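Local coordinates for angiogenin-1 (Salmo salar, PDB 7BFK), which probably cleaves RNA as a secreted endonuclease of the pancreatic ribonuclease family, and presents a case of auto-inhibition, at residues A[76-81]-A[97-102]; A[101-106]-A[119-124]. One frame throughout, in Å; residues are numbered along the deposited sequence.

Contact 1: residues A[76-81]-A[97-102]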
loop_
_atom_site.group_PDB
_atom_site.type_symbol
_atom_site.label_atom_id
_atom_site.label_comp_id
_atom_site.label_asym_id
_atom_site.label_seq_id
_atom_site.Cartn_x
_atom_site.Cartn_y
_atom_site.Cartn_z
ATOM N N PHE A 76 2.001 2.827 -11.987
ATOM C CA PHE A 76 0.873 3.445 -11.271
ATOM C C PHE A 76 1.326 4.782 -10.675
ATOM O O PHE A 76 2.535 4.943 -10.387
ATOM C CB PHE A 76 0.387 2.528 -10.131
ATOM C CG PHE A 76 -0.375 1.311 -10.568
ATOM C CD1 PHE A 76 0.285 0.153 -10.945
ATOM C CD2 PHE A 76 -1.763 1.331 -10.643
ATOM C CE1 PHE A 76 -0.429 -0.960 -11.357
ATOM C CE2 PHE A 76 -2.471 0.208 -11.056
ATOM C CZ PHE A 76 -1.801 -0.929 -11.418
ATOM N N SER A 77 0.411 5.743 -10.548
ATOM C CA SER A 77 0.630 6.942 -9.718
ATOM C C SER A 77 0.570 6.468 -8.277
ATOM O O SER A 77 -0.392 5.752 -7.942
ATOM C CB SER A 77 -0.378 8.035 -9.934
ATOM O OG SER A 77 -0.124 8.704 -11.138
ATOM N N VAL A 78 1.562 6.826 -7.476
ATOM C CA VAL A 78 1.590 6.436 -6.045
ATOM C C VAL A 78 1.878 7.673 -5.210
ATOM O O VAL A 78 2.440 8.663 -5.728
ATOM C CB VAL A 78 2.613 5.312 -5.766
ATOM C CG1 VAL A 78 2.298 4.052 -6.556
ATOM C CG2 VAL A 78 4.040 5.762 -6.029
ATOM N N VAL A 79 1.459 7.604 -3.962
ATOM C CA VAL A 79 1.787 8.579 -2.900
ATOM C C VAL A 79 2.479 7.767 -1.812
ATOM O O VAL A 79 1.902 6.751 -1.380
ATOM C CB VAL A 79 0.552 9.326 -2.368
ATOM C CG1 VAL A 79 0.877 10.041 -1.067
ATOM C CG2 VAL A 79 -0.009 10.304 -3.410
ATOM N N ILE A 80 3.669 8.200 -1.410
ATOM C CA ILE A 80 4.481 7.574 -0.340
ATOM C C ILE A 80 4.474 8.514 0.862
ATOM O O ILE A 80 4.880 9.707 0.712
ATOM C CB ILE A 80 5.907 7.271 -0.845
ATOM C CG1 ILE A 80 5.869 6.418 -2.117
ATOM C CG2 ILE A 80 6.753 6.608 0.244
ATOM C CD1 ILE A 80 7.077 6.565 -2.978
ATOM N N CYS A 81 3.984 8.012 1.987
ATOM C CA CYS A 81 4.006 8.699 3.299
ATOM C C CYS A 81 5.172 8.120 4.100
ATOM O O CYS A 81 5.159 6.901 4.417
ATOM C CB CYS A 81 2.668 8.558 4.008
ATOM S SG CYS A 81 1.298 9.219 3.025
ATOM N N SER A 97 5.221 12.183 -0.632
ATOM C CA SER A 97 5.891 12.324 -1.940
ATOM C C SER A 97 5.088 11.562 -2.986
ATOM O O SER A 97 4.367 10.589 -2.639
ATOM C CB SER A 97 7.343 11.912 -1.891
ATOM O OG SER A 97 7.482 10.600 -1.398
ATOM N N SER A 98 5.144 12.042 -4.211
ATOM C CA SER A 98 4.428 11.464 -5.356
ATOM C C SER A 98 5.462 10.820 -6.263
ATOM O O SER A 98 6.619 11.290 -6.269
ATOM C CB SER A 98 3.627 12.521 -6.067
ATOM O OG SER A 98 2.800 11.922 -7.043
ATOM N N ALA A 99 5.077 9.757 -6.951
ATOM C CA ALA A 99 5.922 9.050 -7.925
ATOM C C ALA A 99 5.037 8.257 -8.881
ATOM O O ALA A 99 3.829 8.065 -8.602
ATOM C CB ALA A 99 6.908 8.143 -7.218
ATOM N N THR A 100 5.630 7.840 -9.988
ATOM C CA THR A 100 5.009 6.978 -10.996
ATOM C C THR A 100 5.896 5.747 -11.092
ATOM O O THR A 100 7.023 5.882 -11.568
ATOM C CB THR A 100 4.814 7.700 -12.330
ATOM O OG1 THR A 100 4.089 8.903 -12.068
ATOM C CG2 THR A 100 4.059 6.830 -13.302
ATOM N N LYS A 101 5.411 4.598 -10.634
ATOM C CA LYS A 101 6.270 3.391 -10.547
ATOM C C LYS A 101 5.470 2.112 -10.722
ATOM O O LYS A 101 4.252 2.101 -10.456
ATOM C CB LYS A 101 7.008 3.402 -9.198
ATOM C CG LYS A 101 8.105 4.458 -9.137
ATOM C CD LYS A 101 9.243 4.170 -8.229
ATOM C CE LYS A 101 10.384 5.154 -8.410
ATOM N NZ LYS A 101 11.084 4.946 -9.697
ATOM N N LYS A 102 6.133 1.081 -11.225
ATOM C CA LYS A 102 5.573 -0.280 -11.210
ATOM C C LYS A 102 5.539 -0.641 -9.728
ATOM O O LYS A 102 6.462 -0.198 -8.990
ATOM C CB LYS A 102 6.406 -1.237 -12.058
ATOM C CG LYS A 102 6.500 -0.824 -13.522
ATOM C CD LYS A 102 7.133 -1.852 -14.414
ATOM C CE LYS A 102 7.535 -1.293 -15.758
ATOM N NZ LYS A 102 6.545 -0.308 -16.241
HETATM O O HOH W 1 7.705 10.379 1.306
#
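Strands 76-81 and 97-102 run antiparallel, their axes 4.7 Å apart at closest approach and inclined at 143°. Three hydrogen-bonded pairs, Phe-76 with Lys-101, Val-78 with Ala-99 and Ile-80 with Ser-97, each exchange two N-H...O bonds. The straightest is Phe-76 N to Lys-101 O, 2.8 Å long and 173° at the hydrogen, although the N lies well above the carbonyl plane; Val-78 N and Ile-80 N approach in plane. Between these pairs, CA-H groups lean on the same oxygens, as in Thr-100 CA to Phe-76 O at 3.3 Å. On the face of Val-78, its CG2, in the crowded position between backbone N and carbonyl carbon, rests 3.9 Å from Ala-99 CB. Ser-97 OG, between its backbone N and carbonyl carbon (chi1 55°), sits 3.7 Å from Ile-80 CB. A water bridges this hydroxyl, 2.7 Å from OG, to Ile-80 O, to which it donates. Val-79 is on the other face, with Ser-77, Ser-98 and Thr-100. Strand 43-47 bonds to the other edge of 76-81, whose last residue, Cys-81, is disulfide-linked to Cys-24 of helix 24-32. This is the antiparallel hairpin that, with strand 43-47, builds one arm of the V-shaped pancreatic ribonuclease fold.

Contact 2: residues A[101-106]-A[119-124]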
loop_
_atom_site.group_PDB
_atom_site.type_symbol
_atom_site.label_atom_id
_atom_site.label_comp_id
_atom_site.label_asym_id
_atom_site.label_seq_id
_atom_site.Cartn_x
_atom_site.Cartn_y
_atom_site.Cartn_z
ATOM N N LYS A 101 5.411 4.598 -10.634
ATOM C CA LYS A 101 6.270 3.391 -10.547
ATOM C C LYS A 101 5.470 2.112 -10.722
ATOM O O LYS A 101 4.252 2.101 -10.456
ATOM C CB LYS A 101 7.008 3.402 -9.198
ATOM C CG LYS A 101 8.105 4.458 -9.137
ATOM C CD LYS A 101 9.243 4.170 -8.229
ATOM C CE LYS A 101 10.384 5.154 -8.410
ATOM N NZ LYS A 101 11.084 4.946 -9.697
ATOM N N LYS A 102 6.133 1.081 -11.225
ATOM C CA LYS A 102 5.573 -0.280 -11.210
ATOM C C LYS A 102 5.539 -0.641 -9.728
ATOM O O LYS A 102 6.462 -0.198 -8.990
ATOM C CB LYS A 102 6.406 -1.237 -12.058
ATOM C CG LYS A 102 6.500 -0.824 -13.522
ATOM C CD LYS A 102 7.133 -1.852 -14.414
ATOM C CE LYS A 102 7.535 -1.293 -15.758
ATOM N NZ LYS A 102 6.545 -0.308 -16.241
ATOM N N VAL A 103 4.509 -1.345 -9.293
ATOM C CA VAL A 103 4.375 -1.725 -7.862
ATOM C C VAL A 103 4.676 -3.218 -7.725
ATOM O O VAL A 103 4.496 -3.980 -8.715
ATOM C CB VAL A 103 2.995 -1.355 -7.320
ATOM C CG1 VAL A 103 2.799 0.150 -7.330
ATOM C CG2 VAL A 103 1.891 -2.062 -8.096
ATOM N N ILE A 104 5.202 -3.605 -6.576
ATOM C CA ILE A 104 5.499 -5.016 -6.257
ATOM C C ILE A 104 4.623 -5.409 -5.083
ATOM O O ILE A 104 4.759 -4.813 -4.019
ATOM C CB ILE A 104 6.984 -5.230 -5.993
ATOM C CG1 ILE A 104 7.843 -4.629 -7.109
ATOM C CG2 ILE A 104 7.226 -6.717 -5.800
ATOM C CD1 ILE A 104 9.294 -4.416 -6.732
ATOM N N ILE A 105 3.748 -6.375 -5.300
ATOM C CA ILE A 105 2.764 -6.830 -4.288
ATOM C C ILE A 105 2.849 -8.346 -4.164
ATOM O O ILE A 105 3.525 -8.974 -4.972
ATOM C CB ILE A 105 1.352 -6.396 -4.698
ATOM C CG1 ILE A 105 0.867 -7.170 -5.929
ATOM C CG2 ILE A 105 1.296 -4.896 -4.912
ATOM C CD1 ILE A 105 -0.566 -6.906 -6.293
ATOM N N ALA A 106 2.182 -8.874 -3.157
ATOM C CA ALA A 106 1.987 -10.307 -2.941
ATOM C C ALA A 106 0.617 -10.649 -3.510
ATOM O O ALA A 106 -0.329 -9.830 -3.352
ATOM C CB ALA A 106 2.106 -10.635 -1.465
ATOM N N VAL A 119 4.572 -4.284 6.840
ATOM C CA VAL A 119 5.498 -3.894 5.739
ATOM C C VAL A 119 4.694 -3.033 4.758
ATOM O O VAL A 119 3.657 -2.467 5.147
ATOM C CB VAL A 119 6.216 -5.089 5.070
ATOM C CG1 VAL A 119 7.205 -4.637 3.989
ATOM C CG2 VAL A 119 6.950 -5.948 6.093
ATOM N N ASP A 120 5.144 -2.941 3.530
ATOM C CA ASP A 120 4.548 -2.019 2.551
ATOM C C ASP A 120 4.694 -2.664 1.174
ATOM O O ASP A 120 5.477 -3.620 1.019
ATOM C CB ASP A 120 5.280 -0.675 2.677
ATOM C CG ASP A 120 4.710 0.479 1.897
ATOM O OD1 ASP A 120 3.526 0.384 1.502
ATOM O OD2 ASP A 120 5.474 1.485 1.685
ATOM N N ILE A 121 3.992 -2.144 0.192
ATOM C CA ILE A 121 4.181 -2.618 -1.193
ATOM C C ILE A 121 5.526 -2.063 -1.653
ATOM O O ILE A 121 6.044 -1.138 -0.996
ATOM C CB ILE A 121 3.017 -2.179 -2.083
ATOM C CG1 ILE A 121 2.895 -0.664 -2.117
ATOM C CG2 ILE A 121 1.714 -2.830 -1.602
ATOM C CD1 ILE A 121 2.018 -0.176 -3.232
ATOM N N GLY A 122 6.054 -2.622 -2.723
ATOM C CA GLY A 122 7.326 -2.186 -3.315
ATOM C C GLY A 122 7.073 -1.313 -4.511
ATOM O O GLY A 122 5.919 -1.284 -5.016
ATOM N N ILE A 123 8.108 -0.601 -4.942
ATOM C CA ILE A 123 8.084 0.263 -6.141
ATOM C C ILE A 123 9.378 0.004 -6.893
ATOM O O ILE A 123 10.434 -0.303 -6.226
ATOM C CB ILE A 123 7.911 1.756 -5.796
ATOM C CG1 ILE A 123 8.985 2.251 -4.825
ATOM C CG2 ILE A 123 6.520 2.031 -5.282
ATOM C CD1 ILE A 123 8.956 3.770 -4.607
ATOM N N THR A 124 9.320 0.092 -8.212
ATOM C CA THR A 124 10.503 -0.093 -9.073
ATOM C C THR A 124 10.296 0.576 -10.436
ATOM O O THR A 124 9.122 0.710 -10.867
ATOM C CB THR A 124 10.819 -1.577 -9.228
ATOM O OG1 THR A 124 11.984 -1.651 -10.055
ATOM C CG2 THR A 124 9.674 -2.365 -9.822
#
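Ile-104 and Thr-124 cross at about a right angle on one face of the short antiparallel ladder between 101-106 and 122-124. Ile-104 sends CG1 beside its own backbone N and extends on to CD1 (chi2 162°), which ends 3.7 Å from Thr-124 CG2. With OG1 anti to the backbone N (chi1 -179°), that methyl takes the crowded position between the backbone N and the carbonyl carbon. Directly across from Ile-104 is Gly-122, two residues before Thr-124; lacking a side chain, it lets Ile-104 CB settle 4.1 Å from Gly-122 CA. The two backbones are correspondingly close here and share two bonds: Gly-122 N meets a lone pair of Ile-104 O almost in line (176°), whereas Ile-104 N reaches Gly-122 O from above the carbonyl plane. At the other end Thr-124 N donates to Lys-102 O, and the return bond from Lys-102 N is weak. Thus the C-terminal strand of this ribonuclease fold adds itself to the long central strand 93-108. On the opposite face Ile-121 lies side by side with Val-103 and Ile-105, all pointing the same way; its CG2 meets Ile-105 CG2 at 3.9 Å and its CD1 meets Val-103 CG1 at 4.2 Å. Phe-10 of helix 5-14 packs on both Ile-105 and Ile-121. The aliphatic chain of Lys-101 crosses Ile-123 obliquely, CD 3.7 Å from Ile-123 CD1, before bending at the last torsion. The carboxylate of Asp-120, anti to its backbone N, reaches forward, so that OD1 takes a weak bond from Ile-121 N at 2.9 Å, while OD2 accepts from Thr-45 OG1 and forms a salt bridge with Lys-43.

Contacts 1 and 2 use successive parts of strand 93-108, sharing Lys-101 and Lys-102, with centres about 10 Å apart. The strand thus pairs first with 76-81 and then with 122-124 in one curled sheet. Their side chains join directly: Ile-80 CD1 packs 3.7 Å from Ile-123 CD1, Phe-76 CD1 3.9 Å from Val-103 CG2, and Val-78 CG1 4.0 Å from Val-103 CG1. Contact 2 leads on to Asp-120, which touches His-14, while Val-119 O accepts from Lys-41 NZ. These two partners, with Thr-45, probably line the active-site cleft as in related ribonucleases, so the placement of 119-121 is consistent with auto-inhibition by the C-terminal segment.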